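PDB 1TUF: diaminopimelate decarboxylase from Methanocaldococcus jannaschii, which catalyses the pyridoxal 5'-phosphate-dependent decarboxylation of meso-diaminopimelate to L-lysine, the final step of lysine biosynthesis by the diaminopimelate pathway. Local coordinates for residues Ala322-Met327 with Glu359-Phe364. Sequence-based numbering, arbitrary orientation.
With AZ1 (azelaic acid), chain D.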
loop_
_atom_site.group_PDB
_atom_site.type_symbol
_atom_site.label_atom_id
_atom_site.label_comp_id
_atom_site.label_asym_id
_atom_site.label_seq_id
_atom_site.Cartn_x
_atom_site.Cartn_y
_atom_site.Cartn_z
ATOM N N ALA A 322 -9.554 -5.693 11.677
ATOM C CA ALA A 322 -9.222 -5.576 10.268
ATOM C C ALA A 322 -8.629 -4.187 10.124
ATOM O O ALA A 322 -9.087 -3.240 10.767
ATOM C CB ALA A 322 -10.476 -5.710 9.406
ATOM N N GLY A 323 -7.607 -4.059 9.292
ATOM C CA GLY A 323 -6.995 -2.760 9.120
ATOM C C GLY A 323 -6.689 -2.449 7.675
ATOM O O GLY A 323 -6.986 -3.237 6.782
ATOM N N MET A 324 -6.075 -1.298 7.452
ATOM C CA MET A 324 -5.738 -0.873 6.117
ATOM C C MET A 324 -4.700 -1.774 5.460
ATOM O O MET A 324 -4.633 -1.840 4.233
ATOM C CB MET A 324 -5.224 0.566 6.146
ATOM C CG MET A 324 -3.831 0.719 6.741
ATOM S SD MET A 324 -3.433 2.460 6.959
ATOM C CE MET A 324 -2.671 2.895 5.352
ATOM N N ASN A 325 -3.882 -2.464 6.252
ATOM C CA ASN A 325 -2.871 -3.337 5.652
ATOM C C ASN A 325 -3.579 -4.493 4.959
ATOM O O ASN A 325 -3.113 -4.993 3.938
ATOM C CB ASN A 325 -1.909 -3.897 6.702
ATOM C CG ASN A 325 -2.601 -4.812 7.684
ATOM O OD1 ASN A 325 -3.407 -4.360 8.501
ATOM N ND2 ASN A 325 -2.310 -6.110 7.601
ATOM N N ASP A 326 -4.704 -4.917 5.523
ATOM C CA ASP A 326 -5.479 -6.014 4.944
ATOM C C ASP A 326 -6.213 -5.565 3.684
ATOM O O ASP A 326 -6.279 -6.298 2.699
ATOM C CB ASP A 326 -6.517 -6.532 5.941
ATOM C CG ASP A 326 -5.906 -6.988 7.249
ATOM O OD1 ASP A 326 -4.946 -7.786 7.222
ATOM O OD2 ASP A 326 -6.403 -6.552 8.316
ATOM N N MET A 327 -6.768 -4.357 3.728
ATOM C CA MET A 327 -7.528 -3.805 2.606
ATOM C C MET A 327 -7.229 -2.301 2.555
ATOM O O MET A 327 -7.731 -1.526 3.361
ATOM C CB MET A 327 -9.017 -4.085 2.848
ATOM C CG MET A 327 -9.845 -4.288 1.603
ATOM S SD MET A 327 -10.260 -2.739 0.834
ATOM C CE MET A 327 -11.739 -2.307 1.751
ATOM N N GLU A 359 -2.216 4.820 12.132
ATOM C CA GLU A 359 -2.222 5.700 10.981
ATOM C C GLU A 359 -3.605 6.328 10.972
ATOM O O GLU A 359 -4.603 5.621 10.993
ATOM C CB GLU A 359 -1.995 4.855 9.730
ATOM C CG GLU A 359 -1.735 5.610 8.457
ATOM C CD GLU A 359 -0.501 6.488 8.524
ATOM O OE1 GLU A 359 0.582 5.987 8.903
ATOM O OE2 GLU A 359 -0.616 7.683 8.189
ATOM N N SER A 360 -3.666 7.652 10.961
ATOM C CA SER A 360 -4.947 8.340 10.973
ATOM C C SER A 360 -5.879 7.944 9.821
ATOM O O SER A 360 -7.094 7.859 10.000
ATOM C CB SER A 360 -4.720 9.851 10.957
ATOM O OG SER A 360 -3.957 10.229 9.827
ATOM N N SER A 361 -5.315 7.693 8.646
ATOM C CA SER A 361 -6.121 7.323 7.491
ATOM C C SER A 361 -6.692 5.901 7.559
ATOM O O SER A 361 -7.470 5.499 6.696
ATOM C CB SER A 361 -5.296 7.472 6.214
ATOM O OG SER A 361 -4.212 6.560 6.223
ATOM N N ASP A 362 -6.307 5.138 8.575
ATOM C CA ASP A 362 -6.795 3.769 8.715
ATOM C C ASP A 362 -8.232 3.735 9.211
ATOM O O ASP A 362 -8.515 3.347 10.353
ATOM C CB ASP A 362 -5.890 2.973 9.657
ATOM C CG ASP A 362 -6.340 1.526 9.830
ATOM O OD1 ASP A 362 -6.656 0.877 8.811
ATOM O OD2 ASP A 362 -6.359 1.040 10.989
ATOM N N VAL A 363 -9.137 4.145 8.326
ATOM C CA VAL A 363 -10.562 4.169 8.620
ATOM C C VAL A 363 -11.333 3.558 7.461
ATOM O O VAL A 363 -11.126 3.922 6.301
ATOM C CB VAL A 363 -11.063 5.602 8.844
ATOM C CG1 VAL A 363 -12.563 5.582 9.109
ATOM C CG2 VAL A 363 -10.317 6.240 10.011
ATOM N N PHE A 364 -12.234 2.636 7.782
ATOM C CA PHE A 364 -13.032 1.956 6.769
ATOM C C PHE A 364 -14.271 2.738 6.350
ATOM O O PHE A 364 -14.656 2.714 5.185
ATOM C CB PHE A 364 -13.433 0.577 7.281
ATOM C CG PHE A 364 -12.291 -0.379 7.381
ATOM C CD1 PHE A 364 -11.790 -1.000 6.246
ATOM C CD2 PHE A 364 -11.705 -0.651 8.611
ATOM C CE1 PHE A 364 -10.716 -1.887 6.330
ATOM C CE2 PHE A 364 -10.628 -1.537 8.710
ATOM C CZ PHE A 364 -10.132 -2.156 7.567
HETATM C C AZ1 D . -0.032 9.376 12.053
HETATM C C2 AZ1 D . 0.820 8.989 10.829
HETATM C C3 AZ1 D . 1.640 9.417 9.586
HETATM C C4 AZ1 D . 2.410 8.597 8.530
HETATM C C5 AZ1 D . 2.520 8.982 7.041
HETATM C C6 AZ1 D . 3.635 8.296 6.223
HETATM C C7 AZ1 D . 4.467 8.799 5.028
HETATM C C8 AZ1 D . 4.065 9.967 4.123
HETATM C C9 AZ1 D . 4.520 11.384 4.524
HETATM O OXT AZ1 D . -0.545 8.446 12.884
HETATM O O AZ1 D . -0.252 10.559 12.286
HETATM O O2 AZ1 D . 3.563 12.349 4.838
HETATM O OXT2 AZ1 D . 5.751 11.605 4.536
#
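Met-324 and Asp-362 bring the two loops together, their CA atoms 5.4 Å apart, where residues 324-326, with helical backbone angles, meet a type I beta turn from Glu-359 to Asp-362. Asp-362 reaches the other loop because its chi1 of -179° sets CG opposite the backbone N. Its OD1 accepts a weak, bent hydrogen bond from Met-324 N (2.6 Å, 129° at the hydrogen). OD2 forms a salt bridge with Lys-179 of the second subunit and also accepts a bond from Leu-357 N. The Met-324 side chain runs at a slant across that of Asp-362, with SD 3.7 Å from Asp-362 CB. The same sulfur lies 3.9 Å from Glu-359 CG. Glu-359 is bent about its CB-CG bond (chi2 60°), and its carboxylate lies alongside the carbon chain of the bound azelaic acid, OE2 3.2 Å from C3, while OE1 bonds to Tyr-395. Glu-359 lines this pocket at the dimer interface and probably binds the substrate. The Phe-364 ring turns its edge to the backbone, with Ala-322 O near the ring plane, 3.1 Å from CE2. This buried contact joins the loop between strand 316-320 and helix 329-333 to the start of strand 363-371. Phe-364 packs on Ile-320 and Ile-381, and Met-324 on Ala-331 of the helix.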